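Local coordinates for peptide ABC transporter permease (Staphylococcus hominis, PDB 6EXS), which probably carries peptides across the membrane as a POT-family transporter of the major facilitator superfamily, and binds a thioalcohol-conjugated peptide, a precursor of human axillary malodour, at residues A[89-94]-A[130-135]; A[371-376]-A[470-475]; A[377-382]-A[462-467]. All blocks are in the same frame, centred on the assembly; numbering follows the deposited sequence.

Contact 1: A[89-94]-A[130-135]; sequences GATLLG and PNISNI. With OLC ((2R)-2,3-dihydroxypropyl (9Z)-octadec-9-enoate), chain M.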
# COMPACT_ATOMS: atom_id res chain seq x y z
N GLY A 89 -6.30 4.63 -20.76
CA GLY A 89 -7.72 4.48 -20.50
C GLY A 89 -7.99 4.04 -19.08
O GLY A 89 -8.82 4.64 -18.39
N ALA A 90 -7.24 3.01 -18.61
CA ALA A 90 -7.29 2.43 -17.27
C ALA A 90 -6.91 3.43 -16.16
O ALA A 90 -7.57 3.43 -15.11
CB ALA A 90 -6.40 1.19 -17.21
N THR A 91 -5.88 4.29 -16.39
CA THR A 91 -5.42 5.34 -15.46
C THR A 91 -6.55 6.39 -15.31
O THR A 91 -6.80 6.86 -14.19
CB THR A 91 -4.11 6.02 -15.98
OG1 THR A 91 -3.09 5.03 -16.15
CG2 THR A 91 -3.60 7.15 -15.07
N LEU A 92 -7.22 6.75 -16.43
CA LEU A 92 -8.29 7.74 -16.50
C LEU A 92 -9.58 7.24 -15.86
O LEU A 92 -10.19 7.96 -15.08
CB LEU A 92 -8.50 8.21 -17.95
CG LEU A 92 -9.58 9.29 -18.26
CD1 LEU A 92 -9.49 10.49 -17.31
CD2 LEU A 92 -9.46 9.77 -19.68
N LEU A 93 -9.99 6.00 -16.20
CA LEU A 93 -11.20 5.42 -15.61
C LEU A 93 -10.99 5.25 -14.11
O LEU A 93 -11.87 5.64 -13.34
CB LEU A 93 -11.60 4.09 -16.29
CG LEU A 93 -12.95 3.50 -15.85
CD1 LEU A 93 -14.08 4.50 -16.01
CD2 LEU A 93 -13.26 2.24 -16.63
N GLY A 94 -9.80 4.79 -13.73
CA GLY A 94 -9.42 4.65 -12.33
C GLY A 94 -9.56 5.95 -11.56
O GLY A 94 -10.24 5.98 -10.54
N PRO A 130 -1.27 0.41 -10.89
CA PRO A 130 -0.19 -0.21 -11.66
C PRO A 130 0.06 0.42 -13.03
O PRO A 130 1.16 0.32 -13.57
CB PRO A 130 -0.66 -1.67 -11.78
CG PRO A 130 -2.13 -1.59 -11.75
CD PRO A 130 -2.43 -0.49 -10.79
N ASN A 131 -0.97 1.08 -13.57
CA ASN A 131 -0.99 1.64 -14.91
C ASN A 131 -0.30 2.98 -15.05
O ASN A 131 0.38 3.18 -16.06
CB ASN A 131 -2.40 1.64 -15.45
CG ASN A 131 -2.80 0.20 -15.69
OD1 ASN A 131 -1.99 -0.63 -16.14
ND2 ASN A 131 -4.00 -0.18 -15.30
N ILE A 132 -0.38 3.86 -14.03
CA ILE A 132 0.35 5.14 -14.00
C ILE A 132 1.87 4.87 -13.96
O ILE A 132 2.63 5.57 -14.63
CB ILE A 132 -0.14 6.12 -12.86
CG1 ILE A 132 0.54 7.51 -12.97
CG2 ILE A 132 0.01 5.51 -11.47
CD1 ILE A 132 -0.29 8.72 -12.53
N SER A 133 2.28 3.82 -13.20
CA SER A 133 3.66 3.38 -13.00
C SER A 133 4.25 2.91 -14.31
O SER A 133 5.39 3.25 -14.65
CB SER A 133 3.72 2.26 -11.97
OG SER A 133 4.53 2.62 -10.87
N ASN A 134 3.46 2.14 -15.06
CA ASN A 134 3.78 1.59 -16.36
C ASN A 134 4.06 2.72 -17.37
O ASN A 134 5.08 2.68 -18.06
CB ASN A 134 2.64 0.70 -16.82
CG ASN A 134 3.00 -0.18 -17.98
OD1 ASN A 134 3.13 0.28 -19.11
ND2 ASN A 134 3.18 -1.46 -17.71
N ILE A 135 3.16 3.74 -17.43
CA ILE A 135 3.28 4.92 -18.32
C ILE A 135 4.60 5.64 -18.08
O ILE A 135 5.32 5.90 -19.04
CB ILE A 135 2.03 5.86 -18.24
CG1 ILE A 135 0.77 5.16 -18.80
CG2 ILE A 135 2.29 7.19 -18.97
CD1 ILE A 135 -0.58 5.73 -18.31
C24 OLC M . -10.98 3.04 -23.42
C5 OLC M . -16.24 7.85 -18.35
C4 OLC M . -14.76 7.64 -18.09
C3 OLC M . -14.01 7.07 -19.27
C2 OLC M . -12.54 6.81 -18.97
C21 OLC M . -11.29 4.13 -21.17
C1 OLC M . -11.75 6.24 -20.11
C22 OLC M . -11.84 3.95 -22.57
O19 OLC M . -10.83 6.79 -20.65
O25 OLC M . -9.74 3.65 -23.75
O23 OLC M . -13.17 3.42 -22.48
O20 OLC M . -12.18 5.00 -20.43
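Thr91 holds OG1 beside its own backbone N (chi1 -58°), and Asn131 holds CG in the same way (chi1 -69°). CA of Thr91 and CA of Asn131 are 5.8 Å apart, and the two side chains slide past each other in opposite directions. OG1 of Thr91 comes to rest 3.5 Å from CB of Asn131. The same oxygen lies 3.4 Å from CD1 of Ile135, one turn further along helix 110-137. CG2 of Thr91, anti to the backbone N, faces Ile132, 4.2 Å from its CB. Ala90 touches the amide of Asn131: its CB is 3.4 Å from ND2. The two segments run in broadly opposite senses but strongly inclined, their axes 8.8 Å apart at a crossing of -138°. They belong to consecutive long helices, 74-106 and 110-137, of the N-terminal half of the major facilitator fold. Ile132 and Ile135 also pack on Leu21 of helix 16-44. On another side of helix 74-106, Leu92 and Leu93 touch a bound monoolein.

Helix 110-137 is kinked where the N of Pro130 and the N of Asn131 lack bonds to the preceding turn. Asn131 ND2 bonds to Leu127 O and to Gly77 O on helix 74-106, and Thr91 OG1 to Thr87 O. Both polar atoms thus spend their bonds outside the two segments. Across the contact a methyl meets an amide nitrogen, and a hydroxyl oxygen meets aliphatic carbons.

Contact 2: A[371-376]-A[470-475]; sequences GTLLAG and VAIVIT. With OLC ((2R)-2,3-dihydroxypropyl (9Z)-octadec-9-enoate), chain F.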
# COMPACT_ATOMS: atom_id res chain seq x y z
N GLY A 371 15.53 -5.26 8.02
CA GLY A 371 14.24 -4.57 7.99
C GLY A 371 13.19 -5.19 8.88
O GLY A 371 12.56 -4.47 9.66
N THR A 372 13.00 -6.53 8.77
CA THR A 372 12.02 -7.32 9.54
C THR A 372 12.36 -7.35 11.03
O THR A 372 11.45 -7.23 11.85
CB THR A 372 11.89 -8.73 8.97
OG1 THR A 372 11.79 -8.65 7.56
CG2 THR A 372 10.68 -9.44 9.50
N LEU A 373 13.67 -7.52 11.38
CA LEU A 373 14.15 -7.51 12.76
C LEU A 373 13.81 -6.16 13.37
O LEU A 373 13.32 -6.12 14.50
CB LEU A 373 15.67 -7.73 12.84
CG LEU A 373 16.18 -9.17 12.73
CD1 LEU A 373 17.69 -9.18 12.54
CD2 LEU A 373 15.79 -10.01 13.95
N LEU A 374 14.04 -5.06 12.61
CA LEU A 374 13.72 -3.70 13.05
C LEU A 374 12.20 -3.49 13.23
O LEU A 374 11.79 -2.88 14.22
CB LEU A 374 14.35 -2.62 12.14
CG LEU A 374 15.85 -2.35 12.36
CD1 LEU A 374 16.44 -1.64 11.17
CD2 LEU A 374 16.09 -1.53 13.60
N ALA A 375 11.38 -4.06 12.31
CA ALA A 375 9.92 -4.02 12.45
C ALA A 375 9.49 -4.75 13.75
O ALA A 375 8.70 -4.20 14.52
CB ALA A 375 9.25 -4.65 11.25
N GLY A 376 10.10 -5.91 14.03
CA GLY A 376 9.85 -6.69 15.24
C GLY A 376 10.31 -5.99 16.51
O GLY A 376 9.63 -6.05 17.53
N VAL A 470 7.54 -13.20 17.30
CA VAL A 470 7.27 -14.08 16.16
C VAL A 470 8.06 -13.57 14.93
O VAL A 470 8.77 -14.35 14.29
CB VAL A 470 5.74 -14.27 15.91
CG1 VAL A 470 5.44 -14.77 14.49
CG2 VAL A 470 5.12 -15.22 16.94
N ALA A 471 8.01 -12.25 14.66
CA ALA A 471 8.75 -11.60 13.57
C ALA A 471 10.26 -11.85 13.69
O ALA A 471 10.87 -12.28 12.72
CB ALA A 471 8.47 -10.11 13.58
N ILE A 472 10.84 -11.64 14.90
CA ILE A 472 12.27 -11.80 15.22
C ILE A 472 12.73 -13.29 15.12
O ILE A 472 13.77 -13.54 14.53
CB ILE A 472 12.64 -11.13 16.58
CG1 ILE A 472 12.47 -9.58 16.49
CG2 ILE A 472 14.07 -11.49 17.05
CD1 ILE A 472 12.32 -8.84 17.81
N VAL A 473 11.96 -14.26 15.67
CA VAL A 473 12.35 -15.67 15.63
C VAL A 473 12.39 -16.21 14.18
O VAL A 473 13.40 -16.81 13.81
CB VAL A 473 11.58 -16.63 16.59
CG1 VAL A 473 11.87 -16.29 18.06
CG2 VAL A 473 10.07 -16.66 16.33
N ILE A 474 11.34 -15.95 13.35
CA ILE A 474 11.27 -16.39 11.94
C ILE A 474 12.42 -15.76 11.13
O ILE A 474 13.04 -16.44 10.29
CB ILE A 474 9.88 -16.15 11.28
CG1 ILE A 474 8.75 -16.78 12.11
CG2 ILE A 474 9.85 -16.67 9.83
CD1 ILE A 474 7.38 -16.24 11.78
N THR A 475 12.73 -14.49 11.42
CA THR A 475 13.83 -13.78 10.77
C THR A 475 15.17 -14.40 11.15
O THR A 475 15.98 -14.62 10.26
CB THR A 475 13.76 -12.27 11.04
OG1 THR A 475 12.48 -11.80 10.61
CG2 THR A 475 14.84 -11.50 10.30
C18 OLC F . 19.16 1.70 13.61
C10 OLC F . 14.16 -2.51 21.40
C9 OLC F . 13.56 -2.41 22.59
C17 OLC F . 19.09 0.69 14.74
C11 OLC F . 15.41 -1.81 20.94
C8 OLC F . 13.99 -1.57 23.76
C24 OLC F . 8.82 3.31 34.72
C16 OLC F . 17.89 0.87 15.66
C12 OLC F . 15.30 -1.22 19.54
C7 OLC F . 12.98 -1.57 24.91
C15 OLC F . 17.89 -0.10 16.83
C13 OLC F . 16.65 -0.93 18.90
C6 OLC F . 13.26 -0.55 25.99
C14 OLC F . 16.56 -0.19 17.58
C5 OLC F . 12.36 -0.65 27.21
C4 OLC F . 11.10 0.20 27.13
C3 OLC F . 10.99 1.26 28.23
C2 OLC F . 10.19 0.81 29.45
C21 OLC F . 8.60 2.46 32.36
C1 OLC F . 9.85 1.93 30.39
C22 OLC F . 9.12 2.18 33.75
O19 OLC F . 10.13 3.08 30.22
O25 OLC F . 7.43 3.42 35.00
O23 OLC F . 8.59 0.95 34.25
O20 OLC F . 9.17 1.47 31.46
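Gly376 and Ala471 are one of two equally close points of an antiparallel helix pair, 364-389 against 460-479, the other being Leu373 with Ile472. The CA atoms of Gly376 and Ala471 are 5.3 Å apart, and CB of Ala471 lies 4.0 Å from CA of Gly376. Because Gly376 has no side chain, Ile472 can lie against its backbone. The tip CD1 of Ile472 reaches 3.7 Å from the carbonyl carbon C of Gly376. The other branch of Ile472, CG2, points to Leu373 and meets its CD2 at 3.8 Å. These two side chains cross at about a right angle.

Both helices belong to the C-terminal six-helix bundle of the major facilitator fold. Segment axes approach to 8.2 Å, with a crossing angle of -156°. Helix 279-302 of the same bundle packs on the pair through Leu294, Leu297 and Ile301. On a different side of helix 364-389, Leu374 meets the chain of a bound monoolein.

One turn from Ala471, Thr475 fits between Thr372 and Leu373. With OG1 beside the backbone N (chi1 -56°), CG2 is anti to that N and packs 3.6 Å from CG of Leu373. OG1 of Thr475 is 3.2 Å from the methyl CG2 of Thr372, which is packing and not a bond. That hydroxyl is turned back into its own helix and donates to Ala471 O over 2.7 Å. The carbonyl takes a second bond, from Thr475 N, and the two donors reach it from opposite faces of its plane. Thr372 OG1 bonds to Phe368 O and Leu294 O.

Contact 3: A[377-382]-A[462-467]; sequences LSYILI and NYFIFL. With OLC ((2R)-2,3-dihydroxypropyl (9Z)-octadec-9-enoate), chain F.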
# COMPACT_ATOMS: atom_id res chain seq x y z
N LEU A 377 11.48 -5.32 16.44
CA LEU A 377 12.07 -4.55 17.55
C LEU A 377 11.24 -3.31 17.91
O LEU A 377 11.27 -2.87 19.06
CB LEU A 377 13.53 -4.15 17.25
CG LEU A 377 14.55 -5.27 17.39
CD1 LEU A 377 15.75 -5.03 16.49
CD2 LEU A 377 14.97 -5.49 18.86
N SER A 378 10.48 -2.76 16.93
CA SER A 378 9.60 -1.61 17.12
C SER A 378 8.35 -2.01 17.92
O SER A 378 7.81 -1.19 18.67
CB SER A 378 9.25 -0.96 15.78
OG SER A 378 8.23 -1.65 15.07
N TYR A 379 7.91 -3.29 17.77
CA TYR A 379 6.78 -3.87 18.52
C TYR A 379 7.20 -4.37 19.92
O TYR A 379 6.43 -4.23 20.86
CB TYR A 379 6.04 -4.95 17.70
CG TYR A 379 4.75 -4.45 17.07
CD1 TYR A 379 4.61 -3.12 16.68
CD2 TYR A 379 3.69 -5.32 16.84
CE1 TYR A 379 3.42 -2.66 16.10
CE2 TYR A 379 2.51 -4.87 16.24
CZ TYR A 379 2.38 -3.54 15.89
OH TYR A 379 1.22 -3.08 15.32
N ILE A 380 8.45 -4.86 20.07
CA ILE A 380 9.02 -5.24 21.38
C ILE A 380 9.20 -3.95 22.21
O ILE A 380 8.91 -3.95 23.41
CB ILE A 380 10.35 -6.05 21.24
CG1 ILE A 380 10.12 -7.46 20.60
CG2 ILE A 380 11.14 -6.15 22.55
CD1 ILE A 380 9.19 -8.45 21.33
N LEU A 381 9.64 -2.84 21.57
CA LEU A 381 9.82 -1.53 22.20
C LEU A 381 8.50 -1.04 22.82
O LEU A 381 8.46 -0.86 24.03
CB LEU A 381 10.42 -0.50 21.20
CG LEU A 381 10.67 0.99 21.61
CD1 LEU A 381 9.42 1.87 21.49
CD2 LEU A 381 11.40 1.14 22.93
N ILE A 382 7.43 -0.87 22.00
CA ILE A 382 6.13 -0.37 22.47
C ILE A 382 5.48 -1.34 23.50
O ILE A 382 4.96 -0.88 24.52
CB ILE A 382 5.18 0.05 21.31
CG1 ILE A 382 4.00 0.92 21.81
CG2 ILE A 382 4.69 -1.13 20.46
CD1 ILE A 382 4.37 2.33 22.38
N ASN A 462 0.54 -7.60 25.36
CA ASN A 462 0.99 -8.96 25.07
C ASN A 462 0.96 -9.20 23.57
O ASN A 462 1.82 -9.93 23.07
CB ASN A 462 0.13 -10.00 25.79
CG ASN A 462 0.10 -9.92 27.29
OD1 ASN A 462 0.81 -9.13 27.93
ND2 ASN A 462 -0.74 -10.74 27.89
N TYR A 463 0.00 -8.56 22.86
CA TYR A 463 -0.14 -8.62 21.40
C TYR A 463 1.12 -8.04 20.70
O TYR A 463 1.64 -8.68 19.79
CB TYR A 463 -1.43 -7.91 20.97
CG TYR A 463 -1.60 -7.69 19.47
CD1 TYR A 463 -1.14 -6.53 18.86
CD2 TYR A 463 -2.30 -8.62 18.69
CE1 TYR A 463 -1.33 -6.31 17.49
CE2 TYR A 463 -2.51 -8.39 17.33
CZ TYR A 463 -2.01 -7.24 16.73
OH TYR A 463 -2.20 -7.01 15.40
N PHE A 464 1.61 -6.86 21.14
CA PHE A 464 2.82 -6.23 20.59
C PHE A 464 4.06 -7.10 20.84
O PHE A 464 4.89 -7.23 19.93
CB PHE A 464 3.05 -4.83 21.19
CG PHE A 464 2.10 -3.73 20.76
CD1 PHE A 464 1.92 -3.42 19.41
CD2 PHE A 464 1.45 -2.93 21.70
CE1 PHE A 464 1.07 -2.39 19.02
CE2 PHE A 464 0.61 -1.89 21.30
CZ PHE A 464 0.41 -1.64 19.97
N ILE A 465 4.17 -7.71 22.04
CA ILE A 465 5.30 -8.58 22.40
C ILE A 465 5.25 -9.88 21.59
O ILE A 465 6.27 -10.27 21.01
CB ILE A 465 5.43 -8.79 23.94
CG1 ILE A 465 5.62 -7.44 24.66
CG2 ILE A 465 6.60 -9.75 24.29
CD1 ILE A 465 5.16 -7.41 26.13
N PHE A 466 4.06 -10.53 21.50
CA PHE A 466 3.86 -11.78 20.75
C PHE A 466 4.18 -11.63 19.25
O PHE A 466 4.92 -12.45 18.70
CB PHE A 466 2.45 -12.36 20.99
CG PHE A 466 2.00 -13.45 20.04
CD1 PHE A 466 2.56 -14.72 20.10
CD2 PHE A 466 1.00 -13.21 19.11
CE1 PHE A 466 2.14 -15.73 19.22
CE2 PHE A 466 0.58 -14.22 18.23
CZ PHE A 466 1.15 -15.48 18.29
N LEU A 467 3.65 -10.55 18.61
CA LEU A 467 3.86 -10.23 17.20
C LEU A 467 5.30 -9.82 16.92
O LEU A 467 5.86 -10.23 15.90
CB LEU A 467 2.89 -9.12 16.75
CG LEU A 467 1.66 -9.59 15.98
CD1 LEU A 467 0.61 -10.16 16.92
CD2 LEU A 467 1.07 -8.46 15.18
C18 OLC F . 19.16 1.70 13.61
C10 OLC F . 14.16 -2.51 21.40
C9 OLC F . 13.56 -2.41 22.59
C17 OLC F . 19.09 0.69 14.74
C11 OLC F . 15.41 -1.81 20.94
C8 OLC F . 13.99 -1.57 23.76
C24 OLC F . 8.82 3.31 34.72
C16 OLC F . 17.89 0.87 15.66
C12 OLC F . 15.30 -1.22 19.54
C7 OLC F . 12.98 -1.57 24.91
C15 OLC F . 17.89 -0.10 16.83
C13 OLC F . 16.65 -0.93 18.90
C6 OLC F . 13.26 -0.55 25.99
C14 OLC F . 16.56 -0.19 17.58
C5 OLC F . 12.36 -0.65 27.21
C4 OLC F . 11.10 0.20 27.13
C3 OLC F . 10.99 1.26 28.23
C2 OLC F . 10.19 0.81 29.45
C21 OLC F . 8.60 2.46 32.36
C1 OLC F . 9.85 1.93 30.39
C22 OLC F . 9.12 2.18 33.75
O19 OLC F . 10.13 3.08 30.22
O25 OLC F . 7.43 3.42 35.00
O23 OLC F . 8.59 0.95 34.25
O20 OLC F . 9.17 1.47 31.46
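Tyr379 lies across the backbone and ring of Phe464, and each part of it has a partner. Its CB sits 3.4 Å from the carbonyl O of Phe464. Beyond CB, the ring presents one face to Phe464, whose CD1 stands over the ring centre. This is an edge-to-face (T-shaped) pair, with ring centroids 4.7 Å apart and planes at 82°. Further round the rim, CD2 of Tyr379 meets CB of Leu467 at 3.9 Å, near the plane of the tyrosine ring. The next rim atom, CE2, has CD2 of Leu467 close by and CE1 of Tyr463 at 4.3 Å. At the tip, OH hydrogen-bonds to Gln304 OE1, which also takes a bond from the hydroxyl of Tyr463.

Phe464 is held from a second direction by Ile382. The methyl CG2 of Ile382 makes a CH-pi contact with one face of the phenylalanine ring, 3.8 Å from its centroid and 15° off the normal. Phe464 also packs edge-to-face with Tyr312 of helix 309-316. Next to Tyr379 in the chain, Ile380 reaches with CD1 to 3.5 Å from O of Ile465. The polar partner of that carbonyl is Thr469 OG1.

The segments of helices 364-389 and 460-479 approach to 7.6 Å and bury 365 Å² in the C-terminal bundle. The bound conjugated peptide is about 7 Å from the side chain of Tyr379, which is near the pocket but not among its residues. Shape and aromatic contacts join the two segments, while the polar tips of both tyrosines converge on one glutamine oxygen. That convergence would fix Tyr379 and Tyr463 relative to each other and to Gln304.

Overall arrangement
From the N terminus, the chain first closes contact 1, a short loop of 35 residues between helices 74-106 and 110-137. It is complete long before the others open. Helix 364-389 then supplies the first segments of contacts 2 and 3. The chain returns on helix 460-479, which meets 377-382 first and 371-376 later. Contact 3 is nested inside contact 2, as expected for two antiparallel helices, though helices 396-418 and 430-451 lie between them in the chain. The two touch where Ile472 CD1 packs on Ile380 CG1, and both tie these helices together in the C-terminal bundle. Contact 1 lies in the N-terminal half, about 35 Å from contact 2 between centres, across the chain's centre.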